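PDB 4FZX: exodeoxyribonuclease 10 from Escherichia coli, which degrades single- and double-stranded DNA from the 3' end toward the 5' end as a magnesium-dependent exonuclease of the DnaQ (DEDDh) family. Local coordinates for residues 18-22 and 67-71. Residues are numbered along the deposited sequence; the frame is centred on the assembly and turned at random.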
loop_
_atom_site.group_PDB
_atom_site.type_symbol
_atom_site.label_atom_id
_atom_site.label_comp_id
_atom_site.label_asym_id
_atom_site.label_seq_id
_atom_site.Cartn_x
_atom_site.Cartn_y
_atom_site.Cartn_z
ATOM N N GLU C 18 -19.890 -2.686 38.331
ATOM C CA GLU C 18 -19.344 -1.367 38.632
ATOM C C GLU C 18 -19.242 -0.519 37.358
ATOM O O GLU C 18 -18.889 -1.012 36.296
ATOM C CB GLU C 18 -17.953 -1.494 39.281
ATOM C CG GLU C 18 -17.538 -0.280 40.127
ATOM C CD GLU C 18 -16.218 -0.475 40.878
ATOM O OE1 GLU C 18 -15.381 -1.305 40.447
ATOM O OE2 GLU C 18 -15.991 0.247 41.878
ATOM N N ILE C 19 -19.463 0.779 37.498
ATOM C CA ILE C 19 -19.148 1.711 36.438
ATOM C C ILE C 19 -18.503 2.949 37.043
ATOM O O ILE C 19 -18.757 3.299 38.215
ATOM C CB ILE C 19 -20.412 2.123 35.684
ATOM C CG1 ILE C 19 -20.054 2.956 34.448
ATOM C CG2 ILE C 19 -21.370 2.896 36.626
ATOM C CD1 ILE C 19 -21.253 3.223 33.507
ATOM N N ALA C 20 -17.696 3.630 36.243
ATOM C CA ALA C 20 -17.003 4.827 36.698
ATOM C C ALA C 20 -16.615 5.689 35.503
ATOM O O ALA C 20 -16.576 5.198 34.365
ATOM C CB ALA C 20 -15.768 4.442 37.487
ATOM N N SER C 21 -16.295 6.958 35.766
ATOM C CA SER C 21 -15.742 7.838 34.739
ATOM C C SER C 21 -14.875 8.964 35.312
ATOM O O SER C 21 -15.014 9.347 36.475
ATOM C CB SER C 21 -16.856 8.428 33.852
ATOM O OG SER C 21 -17.593 9.427 34.531
ATOM N N VAL C 22 -13.988 9.496 34.476
ATOM C CA VAL C 22 -13.370 10.782 34.738
ATOM C C VAL C 22 -13.459 11.629 33.478
ATOM O O VAL C 22 -13.686 11.108 32.375
ATOM C CB VAL C 22 -11.898 10.625 35.137
ATOM C CG1 VAL C 22 -11.785 10.040 36.537
ATOM C CG2 VAL C 22 -11.165 9.746 34.116
ATOM N N VAL C 67 -28.585 4.159 37.281
ATOM C CA VAL C 67 -27.301 4.779 37.596
ATOM C C VAL C 67 -26.723 5.420 36.334
ATOM O O VAL C 67 -26.134 6.507 36.376
ATOM C CB VAL C 67 -26.328 3.711 38.239
ATOM C CG1 VAL C 67 -24.972 3.734 37.612
ATOM C CG2 VAL C 67 -26.265 3.879 39.769
ATOM N N ILE C 68 -27.047 4.828 35.191
ATOM C CA ILE C 68 -26.482 5.283 33.917
ATOM C C ILE C 68 -26.748 6.759 33.568
ATOM O O ILE C 68 -25.860 7.429 33.033
ATOM C CB ILE C 68 -26.804 4.326 32.734
ATOM C CG1 ILE C 68 -25.779 4.503 31.615
ATOM C CG2 ILE C 68 -28.215 4.523 32.223
ATOM C CD1 ILE C 68 -24.337 4.234 32.053
ATOM N N PRO C 69 -27.918 7.304 33.967
ATOM C CA PRO C 69 -28.173 8.701 33.572
ATOM C C PRO C 69 -27.181 9.708 34.150
ATOM O O PRO C 69 -26.947 10.739 33.537
ATOM C CB PRO C 69 -29.595 8.967 34.085
ATOM C CG PRO C 69 -30.214 7.580 34.203
ATOM C CD PRO C 69 -29.074 6.714 34.663
ATOM N N HIS C 70 -26.511 9.357 35.244
ATOM C CA HIS C 70 -25.501 10.243 35.848
ATOM C C HIS C 70 -24.269 10.421 34.985
ATOM O O HIS C 70 -23.513 11.375 35.154
ATOM C CB HIS C 70 -25.083 9.716 37.216
ATOM C CG HIS C 70 -26.210 9.622 38.192
ATOM N ND1 HIS C 70 -26.494 8.471 38.892
ATOM C CD2 HIS C 70 -27.144 10.531 38.565
ATOM C CE1 HIS C 70 -27.556 8.669 39.649
ATOM N NE2 HIS C 70 -27.970 9.912 39.469
ATOM N N TYR C 71 -24.107 9.525 34.023
ATOM C CA TYR C 71 -22.976 9.543 33.109
ATOM C C TYR C 71 -23.294 10.231 31.779
ATOM O O TYR C 71 -22.375 10.495 30.976
ATOM C CB TYR C 71 -22.466 8.107 32.883
ATOM C CG TYR C 71 -21.933 7.491 34.167
ATOM C CD1 TYR C 71 -20.590 7.616 34.515
ATOM C CD2 TYR C 71 -22.801 6.915 35.096
ATOM C CE1 TYR C 71 -20.110 7.129 35.751
ATOM C CE2 TYR C 71 -22.342 6.437 36.329
ATOM C CZ TYR C 71 -20.988 6.538 36.641
ATOM O OH TYR C 71 -20.530 6.061 37.848
#
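Ile19 stands up from its strand as a forked knob, and Tyr71, Ile68 and Val67 form the hollow that receives it. With CG1 anti to the backbone N (chi1 -172°) and the chain extended beyond it, the long branch carries CD1 over one face of the Tyr71 ring, a CH-pi contact in which CD1 lies 4.3 Å from the ring centroid and 7° off its normal. The same methyl meets Ile68 at CD1, 3.6 Å away, where the two isoleucines cross at about a right angle. The short branch fills a second dent: CG2 of Ile19 packs against CZ of Tyr71 at 3.7 Å and touches CG1 of Val67 at 3.8 Å.

Strand 16-25 belongs to the central mixed sheet of the RNase H-like exonuclease fold, and the 67-71 turn packs on the face turned away from helix 136-154; Ala20, one residue after Ile19, points its methyl to that helix, against Ala136 and Cys140.

The alternation brings Ser21 back to the Tyr71 side, where its OG sits near the plane of the ring, 3.5 Å from CD1 of Tyr71. The phenol runs steeply across the strand. Its OH is hydrogen-bonded to ND1 of His35 on the adjacent strand 28-36 and lies 3.3 Å from Ile19 O. At the opposite end of the residue, the Tyr71 carbonyl accepts hydrogen bonds from Arg3 and Tyr77.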